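Local atomic coordinates of virulence sensor protein BvgS (Bordetella pertussis, PDB entry 6ZJ8), a protein that probably acts as a sensor histidine kinase that controls virulence, its PAS domain, the part described here, taking part in signal transduction. Residues N35-D41 against G130-I136; H85-L89 against R112-T118. All coordinates share one frame. Residues are numbered along the deposited sequence.

Contact 1. Residues N35-D41 against G130-I136; sequences NPIYVRD and GIIGGWI
Strand 37-41 runs antiparallel to strand 130-136, their axes 4.5 Å apart at closest and 153° between directions. Asn35 CB lies 3.8 Å from Trp135 O. Pro36 lays its ring on the Trp135 indole (chi1 p), a CH-pi contact with CB 3.7 Å from the six-membered ring centroid, and Pro36 O accepts a weak hydrogen bond from Trp135 N (3.3 Å). Ile37 faces Gly134 in a non-hydrogen-bonded pair, CA to CA 4.1 Å, so close that a CB on Gly134 would clash with Pro36 O. Tyr38 and Gly133 form an antiparallel hydrogen-bonded pair: Tyr38 N donates to Gly133 O (2.7 Å) and Gly133 N to Tyr38 O (3.0 Å). The tyrosine's p rotamer folds its ring over Gly133, whose CA lies 3.9 Å from the ring centroid, a place only glycine leaves open. Val39, on Ile37's face, sets CG2 4.1 Å from Ile132 CG1. Arg40 and Ile131 are again hydrogen-bonded: Arg40 N donates to Ile131 O (2.9 Å) and Ile131 N to Arg40 O (2.7 Å). Asp41 CA ends 3.8 Å from Gly130 CA. Pairing of first and last strands at the centre of a 2-1-5-4-3 antiparallel sheet is the hallmark of the PAS fold.

Contact 2. Residues H85-L89 against R112-T118; sequences HEFLL and RHVYQWT
Helix 79-87 ends above strand 110-122, and Leu88 is the first residue to leave helical angles (phi/psi -85/173). The last turn is loosely closed, Leu88 N reaching His85 O in a weak 3.4 Å hydrogen bond. Gln116 (chi1 m, chi2 t) rises from the strand and supplies its amide: NE2 donates weakly to Phe87 O at 2.8 Å and to Glu86 O at 3.0 Å, carbonyls at a helix end where no further turn follows to use them. A long, uncharged donor suits this buried spot. Such helix-on-sheet packing, on the face the PAS fold covers with its helices, also needs apolar filling. Phe87 (chi1 m) puts CE2 4.1 Å from Val114 CG1, and the ring edge meets Arg112 CD at 4.3 Å from CZ; the Arg112 guanidinium is hydrogen-bonded to the carbonyl oxygens of Leu107 (from NH2) and Arg110 (from NE). Leu89, extended and pointing at the strand, sets CD1 3.8 Å from Thr118 CG2 and CD2 3.4 Å from Gln116 OE1, while its own O accepts a weak hydrogen bond from Arg40 NH2.

Both contacts use the same sheet, since strands 110-122 and 128-137 are neighbours: Ile136 N lies 2.9 Å from Tyr115 O and Trp117 N 3.1 Å from Gly134 O, both probable hydrogen bonds. Contact 1 works within the sheet, chiefly by backbone pairing, and is partly buried, with Ile37, Val39 and Ile132 on its more open face. Contact 2 is buried and joins a helix end to the sheet through packed side chains and one side-chain amide weakly hydrogen-bonded to backbone carbonyls. They meet on the helix-covered face, where Trp135 CE2 is 3.3 Å from Phe87 CD2 and Tyr38 CE2 3.3 Å from Leu88 CD2, so large aromatic and aliphatic side chains share one core.

Contact 1. Residues N35-D41 against G130-I136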
loop_
_atom_site.group_PDB
_atom_site.type_symbol
_atom_site.label_atom_id
_atom_site.label_comp_id
_atom_site.label_asym_id
_atom_site.label_seq_id
_atom_site.Cartn_x
_atom_site.Cartn_y
_atom_site.Cartn_z
ATOM N N ASN A 35 0.082 -2.330 8.360
ATOM C CA ASN A 35 0.180 -1.250 7.385
ATOM C C ASN A 35 0.047 -1.786 5.965
ATOM O O ASN A 35 0.540 -2.880 5.664
ATOM C CB ASN A 35 1.515 -0.517 7.524
ATOM C CG ASN A 35 1.654 0.194 8.854
ATOM O OD1 ASN A 35 0.702 0.791 9.356
ATOM N ND2 ASN A 35 2.844 0.131 9.436
ATOM N N PRO A 36 -0.621 -1.056 5.071
ATOM C CA PRO A 36 -0.708 -1.507 3.676
ATOM C C PRO A 36 0.665 -1.733 3.063
ATOM O O PRO A 36 1.576 -0.914 3.212
ATOM C CB PRO A 36 -1.452 -0.362 2.983
ATOM C CG PRO A 36 -2.293 0.230 4.055
ATOM C CD PRO A 36 -1.475 0.122 5.316
ATOM N N ILE A 37 0.804 -2.856 2.363
ATOM C CA ILE A 37 2.016 -3.160 1.616
ATOM C C ILE A 37 1.616 -3.909 0.355
ATOM O O ILE A 37 0.670 -4.704 0.363
ATOM C CB ILE A 37 3.025 -3.975 2.452
ATOM C CG1 ILE A 37 4.319 -4.175 1.657
ATOM C CG2 ILE A 37 2.445 -5.323 2.833
ATOM C CD1 ILE A 37 5.408 -4.864 2.429
ATOM N N TYR A 38 2.339 -3.645 -0.731
ATOM C CA TYR A 38 2.073 -4.263 -2.019
ATOM C C TYR A 38 3.395 -4.548 -2.717
ATOM O O TYR A 38 4.458 -4.081 -2.301
ATOM C CB TYR A 38 1.200 -3.367 -2.904
ATOM C CG TYR A 38 1.809 -2.002 -3.138
ATOM C CD1 TYR A 38 2.704 -1.786 -4.179
ATOM C CD2 TYR A 38 1.501 -0.933 -2.309
ATOM C CE1 TYR A 38 3.269 -0.537 -4.391
ATOM C CE2 TYR A 38 2.060 0.316 -2.512
ATOM C CZ TYR A 38 2.944 0.508 -3.550
ATOM O OH TYR A 38 3.497 1.752 -3.747
ATOM N N VAL A 39 3.314 -5.325 -3.792
ATOM C CA VAL A 39 4.445 -5.579 -4.674
ATOM C C VAL A 39 3.961 -5.432 -6.109
ATOM O O VAL A 39 2.989 -6.081 -6.510
ATOM C CB VAL A 39 5.056 -6.974 -4.449
ATOM C CG1 VAL A 39 6.182 -7.217 -5.438
ATOM C CG2 VAL A 39 5.555 -7.103 -3.021
ATOM N N ARG A 40 4.639 -4.583 -6.877
ATOM C CA ARG A 40 4.279 -4.293 -8.257
ATOM C C ARG A 40 5.479 -4.568 -9.151
ATOM O O ARG A 40 6.588 -4.107 -8.863
ATOM C CB ARG A 40 3.814 -2.840 -8.395
ATOM C CG ARG A 40 3.570 -2.391 -9.818
ATOM C CD ARG A 40 2.635 -1.193 -9.873
ATOM N NE ARG A 40 3.044 -0.108 -8.985
ATOM C CZ ARG A 40 2.547 1.125 -9.035
ATOM N NH1 ARG A 40 1.626 1.440 -9.938
ATOM N NH2 ARG A 40 2.973 2.049 -8.187
ATOM N N ASP A 41 5.258 -5.319 -10.228
ATOM C CA ASP A 41 6.349 -5.698 -11.112
ATOM C C ASP A 41 6.754 -4.515 -11.990
ATOM O O ASP A 41 6.231 -3.404 -11.871
ATOM C CB ASP A 41 5.956 -6.913 -11.955
ATOM C CG ASP A 41 4.890 -6.598 -12.992
ATOM O OD1 ASP A 41 4.419 -5.443 -13.056
ATOM O OD2 ASP A 41 4.523 -7.518 -13.750
ATOM N N GLY A 130 10.852 -5.180 -10.091
ATOM C CA GLY A 130 9.649 -4.562 -9.571
ATOM C C GLY A 130 9.965 -3.657 -8.403
ATOM O O GLY A 130 11.121 -3.314 -8.148
ATOM N N ILE A 131 8.908 -3.270 -7.693
ATOM C CA ILE A 131 9.019 -2.436 -6.507
ATOM C C ILE A 131 8.163 -3.035 -5.401
ATOM O O ILE A 131 7.082 -3.576 -5.659
ATOM C CB ILE A 131 8.591 -0.977 -6.781
ATOM C CG1 ILE A 131 7.162 -0.923 -7.325
ATOM C CG2 ILE A 131 9.557 -0.316 -7.753
ATOM C CD1 ILE A 131 6.355 0.230 -6.777
ATOM N N ILE A 132 8.659 -2.952 -4.175
ATOM C CA ILE A 132 7.868 -3.195 -2.977
ATOM C C ILE A 132 7.479 -1.835 -2.417
ATOM O O ILE A 132 8.307 -0.916 -2.375
ATOM C CB ILE A 132 8.653 -4.020 -1.942
ATOM C CG1 ILE A 132 9.173 -5.320 -2.567
ATOM C CG2 ILE A 132 7.773 -4.334 -0.744
ATOM C CD1 ILE A 132 10.571 -5.703 -2.113
ATOM N N GLY A 133 6.225 -1.690 -2.002
ATOM C CA GLY A 133 5.775 -0.393 -1.541
ATOM C C GLY A 133 4.600 -0.495 -0.595
ATOM O O GLY A 133 4.100 -1.582 -0.294
ATOM N N GLY A 134 4.168 0.672 -0.130
ATOM C CA GLY A 134 3.051 0.758 0.786
ATOM C C GLY A 134 2.972 2.151 1.373
ATOM O O GLY A 134 3.601 3.089 0.879
ATOM N N TRP A 135 2.188 2.269 2.442
ATOM C CA TRP A 135 2.060 3.553 3.116
ATOM C C TRP A 135 1.635 3.326 4.559
ATOM O O TRP A 135 1.184 2.241 4.934
ATOM C CB TRP A 135 1.064 4.468 2.391
ATOM C CG TRP A 135 -0.339 3.947 2.363
ATOM C CD1 TRP A 135 -1.312 4.161 3.297
ATOM C CD2 TRP A 135 -0.934 3.134 1.344
ATOM N NE1 TRP A 135 -2.474 3.529 2.923
ATOM C CE2 TRP A 135 -2.269 2.891 1.728
ATOM C CE3 TRP A 135 -0.468 2.586 0.145
ATOM C CZ2 TRP A 135 -3.141 2.125 0.957
ATOM C CZ3 TRP A 135 -1.337 1.825 -0.620
ATOM C CH2 TRP A 135 -2.657 1.602 -0.210
ATOM N N ILE A 136 1.795 4.375 5.362
ATOM C CA ILE A 136 1.398 4.386 6.765
ATOM C C ILE A 136 0.407 5.526 6.953
ATOM O O ILE A 136 0.687 6.666 6.565
ATOM C CB ILE A 136 2.606 4.562 7.703
ATOM C CG1 ILE A 136 3.678 3.511 7.412
ATOM C CG2 ILE A 136 2.162 4.488 9.170
ATOM C CD1 ILE A 136 4.948 3.719 8.195
#

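Contact 2. Residues H85-L89 against R112-T118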
loop_
_atom_site.group_PDB
_atom_site.type_symbol
_atom_site.label_atom_id
_atom_site.label_comp_id
_atom_site.label_asym_id
_atom_site.label_seq_id
_atom_site.Cartn_x
_atom_site.Cartn_y
_atom_site.Cartn_z
ATOM N N HIS A 85 -4.551 5.115 -7.148
ATOM C CA HIS A 85 -3.491 5.951 -7.700
ATOM C C HIS A 85 -3.020 6.986 -6.687
ATOM O O HIS A 85 -1.827 7.306 -6.621
ATOM C CB HIS A 85 -3.976 6.638 -8.976
ATOM C CG HIS A 85 -2.893 7.351 -9.724
ATOM N ND1 HIS A 85 -2.833 8.726 -9.816
ATOM C CD2 HIS A 85 -1.823 6.882 -10.408
ATOM C CE1 HIS A 85 -1.776 9.071 -10.528
ATOM N NE2 HIS A 85 -1.145 7.971 -10.898
ATOM N N GLU A 86 -3.942 7.516 -5.881
ATOM C CA GLU A 86 -3.575 8.535 -4.904
ATOM C C GLU A 86 -2.636 7.974 -3.840
ATOM O O GLU A 86 -1.678 8.643 -3.434
ATOM C CB GLU A 86 -4.839 9.116 -4.268
ATOM C CG GLU A 86 -5.692 9.920 -5.246
ATOM C CD GLU A 86 -7.076 10.241 -4.709
ATOM O OE1 GLU A 86 -7.965 10.573 -5.523
ATOM O OE2 GLU A 86 -7.281 10.160 -3.479
ATOM N N PHE A 87 -2.885 6.746 -3.383
ATOM C CA PHE A 87 -2.051 6.163 -2.339
ATOM C C PHE A 87 -0.705 5.685 -2.864
ATOM O O PHE A 87 0.264 5.620 -2.099
ATOM C CB PHE A 87 -2.777 4.993 -1.675
ATOM C CG PHE A 87 -3.913 5.410 -0.793
ATOM C CD1 PHE A 87 -5.187 5.563 -1.308
ATOM C CD2 PHE A 87 -3.706 5.648 0.555
ATOM C CE1 PHE A 87 -6.234 5.945 -0.493
ATOM C CE2 PHE A 87 -4.749 6.028 1.374
ATOM C CZ PHE A 87 -6.014 6.178 0.851
ATOM N N LEU A 88 -0.625 5.339 -4.145
ATOM C CA LEU A 88 0.615 4.848 -4.723
ATOM C C LEU A 88 1.491 6.014 -5.163
ATOM O O LEU A 88 1.086 7.178 -5.140
ATOM C CB LEU A 88 0.322 3.929 -5.909
ATOM C CG LEU A 88 -0.581 2.737 -5.594
ATOM C CD1 LEU A 88 -1.051 2.091 -6.878
ATOM C CD2 LEU A 88 0.143 1.727 -4.726
ATOM N N LEU A 89 2.712 5.687 -5.567
ATOM C CA LEU A 89 3.662 6.658 -6.081
ATOM C C LEU A 89 3.817 6.482 -7.586
ATOM O O LEU A 89 3.651 5.381 -8.121
ATOM C CB LEU A 89 5.023 6.515 -5.397
ATOM C CG LEU A 89 5.051 6.814 -3.897
ATOM C CD1 LEU A 89 6.470 6.715 -3.363
ATOM C CD2 LEU A 89 4.465 8.188 -3.607
ATOM N N ARG A 112 -6.834 11.587 4.862
ATOM C CA ARG A 112 -5.787 10.981 5.669
ATOM C C ARG A 112 -4.425 11.490 5.219
ATOM O O ARG A 112 -4.148 11.571 4.019
ATOM C CB ARG A 112 -5.804 9.450 5.566
ATOM C CG ARG A 112 -7.181 8.825 5.553
ATOM C CD ARG A 112 -7.577 8.419 4.142
ATOM N NE ARG A 112 -8.985 8.056 4.059
ATOM C CZ ARG A 112 -9.472 6.849 4.328
ATOM N NH1 ARG A 112 -8.668 5.860 4.704
ATOM N NH2 ARG A 112 -10.775 6.635 4.218
ATOM N N HIS A 113 -3.583 11.828 6.192
ATOM C CA HIS A 113 -2.173 12.094 5.941
ATOM C C HIS A 113 -1.429 10.764 5.933
ATOM O O HIS A 113 -1.470 10.023 6.922
ATOM C CB HIS A 113 -1.623 13.028 7.014
ATOM C CG HIS A 113 -0.188 13.399 6.821
ATOM N ND1 HIS A 113 0.635 13.751 7.868
ATOM C CD2 HIS A 113 0.571 13.482 5.701
ATOM C CE1 HIS A 113 1.839 14.032 7.403
ATOM N NE2 HIS A 113 1.827 13.877 6.091
ATOM N N VAL A 114 -0.764 10.450 4.822
ATOM C CA VAL A 114 -0.132 9.149 4.641
ATOM C C VAL A 114 1.342 9.335 4.320
ATOM O O VAL A 114 1.748 10.299 3.663
ATOM C CB VAL A 114 -0.822 8.322 3.531
ATOM C CG1 VAL A 114 -2.260 8.022 3.914
ATOM C CG2 VAL A 114 -0.755 9.052 2.192
ATOM N N TYR A 115 2.146 8.387 4.793
ATOM C CA TYR A 115 3.577 8.326 4.518
ATOM C C TYR A 115 3.803 7.182 3.535
ATOM O O TYR A 115 3.628 6.011 3.889
ATOM C CB TYR A 115 4.360 8.120 5.814
ATOM C CG TYR A 115 5.859 8.214 5.658
ATOM C CD1 TYR A 115 6.474 9.438 5.438
ATOM C CD2 TYR A 115 6.661 7.085 5.747
ATOM C CE1 TYR A 115 7.843 9.536 5.298
ATOM C CE2 TYR A 115 8.036 7.172 5.609
ATOM C CZ TYR A 115 8.622 8.401 5.386
ATOM O OH TYR A 115 9.989 8.499 5.246
ATOM N N GLN A 116 4.190 7.521 2.308
ATOM C CA GLN A 116 4.305 6.570 1.213
ATOM C C GLN A 116 5.763 6.203 0.962
ATOM O O GLN A 116 6.668 7.022 1.147
ATOM C CB GLN A 116 3.695 7.153 -0.064
ATOM C CG GLN A 116 2.265 7.641 0.090
ATOM C CD GLN A 116 1.870 8.622 -0.994
ATOM O OE1 GLN A 116 2.513 9.656 -1.172
ATOM N NE2 GLN A 116 0.811 8.302 -1.727
ATOM N N TRP A 117 5.985 4.966 0.519
ATOM C CA TRP A 117 7.341 4.473 0.317
ATOM C C TRP A 117 7.356 3.395 -0.757
ATOM O O TRP A 117 6.358 2.706 -0.984
ATOM C CB TRP A 117 7.918 3.916 1.623
ATOM C CG TRP A 117 7.111 2.787 2.184
ATOM C CD1 TRP A 117 6.006 2.887 2.976
ATOM C CD2 TRP A 117 7.341 1.387 1.990
ATOM N NE1 TRP A 117 5.534 1.636 3.290
ATOM C CE2 TRP A 117 6.338 0.697 2.697
ATOM C CE3 TRP A 117 8.300 0.649 1.288
ATOM C CZ2 TRP A 117 6.265 -0.694 2.725
ATOM C CZ3 TRP A 117 8.226 -0.733 1.315
ATOM C CH2 TRP A 117 7.217 -1.390 2.030
ATOM N N THR A 118 8.507 3.258 -1.418
ATOM C CA THR A 118 8.727 2.182 -2.373
ATOM C C THR A 118 10.196 1.785 -2.346
ATOM O O THR A 118 11.075 2.639 -2.202
ATOM C CB THR A 118 8.331 2.579 -3.803
ATOM O OG1 THR A 118 9.108 3.705 -4.227
ATOM C CG2 THR A 118 6.852 2.924 -3.880
#